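Local coordinates for SIRV1 hypothetical protein ORF119 (Sulfolobus islandicus rudivirus 1 variant xx, PDB 2X3G) that probably acts as a dimeric Rep-type endonuclease that nicks viral DNA to start replication of the rudivirus genome, at residues G28-E31 and K32-K36; K103-Y106 and K107-K111. All coordinates share one frame; numbering follows the deposited sequence.

Contact 1: residues G28-E31 and K32-K36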
loop_
_atom_site.group_PDB
_atom_site.type_symbol
_atom_site.label_atom_id
_atom_site.label_comp_id
_atom_site.label_asym_id
_atom_site.label_seq_id
_atom_site.Cartn_x
_atom_site.Cartn_y
_atom_site.Cartn_z
ATOM N N GLY A 28 6.599 -11.385 15.568
ATOM C CA GLY A 28 6.448 -10.134 16.299
ATOM C C GLY A 28 5.159 -9.416 15.953
ATOM O O GLY A 28 4.451 -9.782 15.007
ATOM N N ASP A 29 4.884 -8.361 16.713
ATOM C CA ASP A 29 3.574 -7.744 16.735
ATOM C C ASP A 29 3.719 -6.271 16.384
ATOM O O ASP A 29 4.005 -5.445 17.246
ATOM C CB ASP A 29 2.964 -7.940 18.127
ATOM C CG ASP A 29 1.513 -7.500 18.208
ATOM O OD1 ASP A 29 1.033 -6.808 17.277
ATOM O OD2 ASP A 29 0.857 -7.854 19.215
ATOM N N THR A 30 3.516 -5.950 15.111
ATOM C CA THR A 30 3.732 -4.588 14.629
ATOM C C THR A 30 2.764 -3.591 15.283
ATOM O O THR A 30 3.088 -2.403 15.406
ATOM C CB THR A 30 3.659 -4.508 13.076
ATOM O OG1 THR A 30 4.688 -5.329 12.502
ATOM C CG2 THR A 30 3.841 -3.056 12.586
ATOM N N GLU A 31 1.594 -4.063 15.712
ATOM C CA GLU A 31 0.667 -3.203 16.437
ATOM C C GLU A 31 1.274 -2.795 17.772
ATOM O O GLU A 31 1.345 -1.610 18.090
ATOM C CB GLU A 31 -0.674 -3.896 16.684
ATOM C CG GLU A 31 -1.512 -4.129 15.443
ATOM C CD GLU A 31 -2.966 -4.440 15.768
ATOM O OE1 GLU A 31 -3.833 -4.202 14.893
ATOM O OE2 GLU A 31 -3.252 -4.922 16.897
ATOM N N LYS A 32 1.705 -3.791 18.540
ATOM C CA LYS A 32 2.272 -3.565 19.870
ATOM C C LYS A 32 3.543 -2.724 19.794
ATOM O O LYS A 32 3.748 -1.826 20.615
ATOM C CB LYS A 32 2.570 -4.900 20.547
ATOM C CG LYS A 32 2.696 -4.823 22.067
ATOM C CD LYS A 32 2.621 -6.212 22.696
ATOM C CE LYS A 32 1.990 -6.175 24.088
ATOM N NZ LYS A 32 1.612 -7.534 24.575
ATOM N N ILE A 33 4.380 -3.021 18.798
ATOM C CA ILE A 33 5.627 -2.285 18.558
ATOM C C ILE A 33 5.349 -0.821 18.310
ATOM O O ILE A 33 5.895 0.039 18.987
ATOM C CB ILE A 33 6.405 -2.849 17.327
ATOM C CG1 ILE A 33 6.921 -4.263 17.612
ATOM C CG2 ILE A 33 7.573 -1.958 16.965
ATOM C CD1 ILE A 33 6.967 -5.136 16.375
ATOM N N PHE A 34 4.519 -0.540 17.311
ATOM C CA PHE A 34 4.197 0.837 16.951
ATOM C C PHE A 34 3.501 1.565 18.108
ATOM O O PHE A 34 3.816 2.716 18.392
ATOM C CB PHE A 34 3.303 0.883 15.702
ATOM C CG PHE A 34 4.034 0.703 14.383
ATOM C CD1 PHE A 34 5.395 0.403 14.317
ATOM C CD2 PHE A 34 3.329 0.789 13.191
ATOM C CE1 PHE A 34 6.029 0.239 13.088
ATOM C CE2 PHE A 34 3.971 0.617 11.952
ATOM C CZ PHE A 34 5.312 0.343 11.906
ATOM N N ARG A 35 2.544 0.907 18.749
ATOM C CA ARG A 35 1.855 1.499 19.894
ATOM C C ARG A 35 2.818 1.879 21.016
ATOM O O ARG A 35 2.807 3.010 21.500
ATOM C CB ARG A 35 0.788 0.554 20.434
ATOM C CG ARG A 35 0.197 1.023 21.752
ATOM C CD ARG A 35 -0.967 0.175 22.178
ATOM N NE ARG A 35 -0.605 -1.213 22.492
ATOM C CZ ARG A 35 0.048 -1.604 23.589
ATOM N NH1 ARG A 35 0.464 -0.729 24.501
ATOM N NH2 ARG A 35 0.295 -2.889 23.772
ATOM N N LYS A 36 3.651 0.934 21.426
ATOM C CA LYS A 36 4.603 1.195 22.500
ATOM C C LYS A 36 5.645 2.235 22.106
ATOM O O LYS A 36 6.079 3.034 22.942
ATOM C CB LYS A 36 5.296 -0.090 22.947
ATOM C CG LYS A 36 4.447 -0.950 23.869
ATOM C CD LYS A 36 5.284 -1.984 24.584
ATOM C CE LYS A 36 4.652 -2.369 25.915
ATOM N NZ LYS A 36 5.081 -3.709 26.379
#

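Contact 2: residues K103-Y106 and K107-K111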
loop_
_atom_site.group_PDB
_atom_site.type_symbol
_atom_site.label_atom_id
_atom_site.label_comp_id
_atom_site.label_asym_id
_atom_site.label_seq_id
_atom_site.Cartn_x
_atom_site.Cartn_y
_atom_site.Cartn_z
ATOM N N LYS A 103 8.636 16.194 1.106
ATOM C CA LYS A 103 7.838 15.547 0.078
ATOM C C LYS A 103 8.515 14.332 -0.514
ATOM O O LYS A 103 7.859 13.352 -0.800
ATOM C CB LYS A 103 7.470 16.527 -1.016
ATOM C CG LYS A 103 6.456 17.546 -0.571
ATOM C CD LYS A 103 5.994 18.377 -1.742
ATOM C CE LYS A 103 4.831 19.261 -1.337
ATOM N NZ LYS A 103 4.368 20.077 -2.460
ATOM N N ASN A 104 9.825 14.387 -0.718
ATOM C CA ASN A 104 10.544 13.211 -1.236
ATOM C C ASN A 104 10.548 12.063 -0.212
ATOM O O ASN A 104 10.465 10.873 -0.573
ATOM C CB ASN A 104 11.971 13.586 -1.652
ATOM C CG ASN A 104 12.030 14.285 -2.996
ATOM O OD1 ASN A 104 11.216 14.032 -3.897
ATOM N ND2 ASN A 104 13.026 15.148 -3.159
ATOM N N VAL A 105 10.632 12.422 1.060
ATOM C CA VAL A 105 10.568 11.431 2.138
ATOM C C VAL A 105 9.170 10.807 2.175
ATOM O O VAL A 105 9.034 9.599 2.169
ATOM C CB VAL A 105 10.950 12.018 3.528
ATOM C CG1 VAL A 105 10.528 11.106 4.632
ATOM C CG2 VAL A 105 12.451 12.290 3.630
ATOM N N TYR A 106 8.144 11.636 2.188
ATOM C CA TYR A 106 6.760 11.141 2.141
ATOM C C TYR A 106 6.507 10.202 0.963
ATOM O O TYR A 106 5.895 9.134 1.107
ATOM C CB TYR A 106 5.803 12.319 2.062
ATOM C CG TYR A 106 4.354 11.898 2.057
ATOM C CD1 TYR A 106 3.680 11.653 3.256
ATOM C CD2 TYR A 106 3.660 11.734 0.866
ATOM C CE1 TYR A 106 2.360 11.265 3.259
ATOM C CE2 TYR A 106 2.322 11.341 0.872
ATOM C CZ TYR A 106 1.692 11.115 2.091
ATOM O OH TYR A 106 0.384 10.724 2.135
ATOM N N LYS A 107 6.954 10.624 -0.216
ATOM C CA LYS A 107 6.789 9.843 -1.433
ATOM C C LYS A 107 7.466 8.484 -1.274
ATOM O O LYS A 107 6.910 7.446 -1.650
ATOM C CB LYS A 107 7.355 10.631 -2.624
ATOM C CG LYS A 107 7.298 9.945 -3.961
ATOM C CD LYS A 107 7.206 10.960 -5.149
ATOM C CE LYS A 107 8.077 10.557 -6.330
ATOM N NZ LYS A 107 7.867 11.422 -7.584
ATOM N N TYR A 108 8.646 8.482 -0.668
ATOM C CA TYR A 108 9.393 7.253 -0.465
ATOM C C TYR A 108 8.680 6.314 0.501
ATOM O O TYR A 108 8.634 5.105 0.290
ATOM C CB TYR A 108 10.776 7.577 0.087
ATOM C CG TYR A 108 11.672 6.376 0.217
ATOM C CD1 TYR A 108 12.212 5.786 -0.911
ATOM C CD2 TYR A 108 11.990 5.837 1.465
ATOM C CE1 TYR A 108 13.034 4.696 -0.822
ATOM C CE2 TYR A 108 12.824 4.730 1.562
ATOM C CZ TYR A 108 13.343 4.175 0.411
ATOM O OH TYR A 108 14.177 3.087 0.444
HETATM N N MSE A 109 8.132 6.889 1.566
HETATM C CA MSE A 109 7.380 6.128 2.553
HETATM C C MSE A 109 6.114 5.512 2.002
HETATM O O MSE A 109 5.754 4.421 2.426
HETATM C CB MSE A 109 7.020 6.999 3.753
HETATM C CG MSE A 109 8.214 7.358 4.554
HETATM SE SE MSE A 109 7.781 8.618 5.957
HETATM C CE MSE A 109 6.610 7.540 7.132
ATOM N N LEU A 110 5.456 6.180 1.055
ATOM C CA LEU A 110 4.187 5.673 0.512
ATOM C C LEU A 110 4.331 4.892 -0.797
ATOM O O LEU A 110 3.328 4.523 -1.414
ATOM C CB LEU A 110 3.194 6.817 0.309
ATOM C CG LEU A 110 2.357 7.152 1.547
ATOM C CD1 LEU A 110 1.621 8.406 1.286
ATOM C CD2 LEU A 110 1.370 6.053 1.875
ATOM N N LYS A 111 5.563 4.599 -1.207
ATOM C CA LYS A 111 5.783 4.034 -2.539
ATOM C C LYS A 111 5.140 2.652 -2.728
ATOM O O LYS A 111 4.761 2.298 -3.842
ATOM C CB LYS A 111 7.283 3.995 -2.876
ATOM C CG LYS A 111 8.064 2.905 -2.183
ATOM C CD LYS A 111 9.576 3.181 -2.258
ATOM C CE LYS A 111 10.349 2.379 -1.237
ATOM N NZ LYS A 111 9.996 2.678 0.208
#

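Contact 1: residues G28-E31 and K32-K36
Asp29 and Lys32 meet at the start of helix 30-44, where Asp29 is the N-cap, a worked example of how a side chain takes over the acceptor role that a preceding turn would otherwise play. Asp29 OD1 is shared by two weak bonds: Lys32 N points at it almost straight from 3.3 Å (168°), while Glu31 N comes in at a bent angle. Asp29 CG stands anti to the backbone N (chi1 -172°), which swings the carboxylate over the first turn and lays it against Lys32 CB. The ammonium of Lys32 does not close on the acid, NZ remaining 5.4 Å from Asp29 OD2, so the cap relies on backbone N-H groups. Regular helix bonding begins with Ile33 N, which donates to Asp29 O at 2.9 Å; the Ile33 side chain folds back beside the same carbonyl. One residue on, Phe34 N donates to Thr30 O from above the carbonyl plane, and the two side chains run alongside each other. Further out, Tyr65 serves this pair twice, its hydroxyl bonding to Thr30 OG1 and its ring meeting Phe34 edge-to-face. Thr30 and Phe34 also touch strand 49-55, whereas Ile33 packs on Met84 and Pro85. With OG1 held by Tyr65, the methyl branch turns to the ring: Thr30 CG2 makes a CH-pi contact 3.7 Å from the Phe34 centroid, only 11° off the normal.

Contact 2: residues K103-Y106 and K107-K111
Val105 O receives Met109 N at 2.9 Å, close to the carbonyl direction, in the last full turn of helix 99-109. The same pair meets through side chains that lie parallel: the selenium of Met109, a selenomethionine, sits 3.9 Å from Val105 CG1. Val105 CG1 is placed opposite the backbone N (chi1 165°), and both residues press onto Phe18 and Leu68 of the central sheet, giving this flank of the helix its apolar character. A second flank pairs Tyr106 with Leu110. Leu110 CG lies over one face of the phenol ring, 4.1 Å from Tyr106 CZ, although the position of its CD1 branch in the model is doubtful. Leu110 N still donates to Tyr106 O, at 3.0 Å, as the chain departs from helical geometry. Around this flank, the tyrosine touches Leu3 and Val6 of helix 2-10, and Leu110 packs on Ile116 of the second subunit. Where the helix ends, Lys111 folds back over Tyr108: its NZ donates to Tyr108 O at 2.8 Å and comes to rest 3.6 Å above the plane of the Tyr108 ring, over its centre. Glu55 adds a salt bridge to that ammonium. A carbonyl at a helix C-terminus carries partial negative charge, so a lysine bound to both it and a carboxylate probably offsets part of the negative character of the helix end, and through Glu55 ties it to strand 49-55.

Both contacts are local and largely at the surface, yet they illustrate opposite ends of helix chemistry. Contact 1 supplies a carboxylate to backbone N-H groups at the start of helix 30-44; contact 2 brings an ammonium to a carbonyl as helix 99-109 finishes, matching each side chain to the polarity of the end it meets. Their centres lie 22 Å apart, on opposite sides of the chain's centre, and their atoms do not touch. Both nevertheless reach strand 49-55, contact 1 at Ser52 and Lys54, contact 2 at Phe51, Ile53 and Glu55. Only contact 2 has a buried member, Met109, and it alone touches the second subunit.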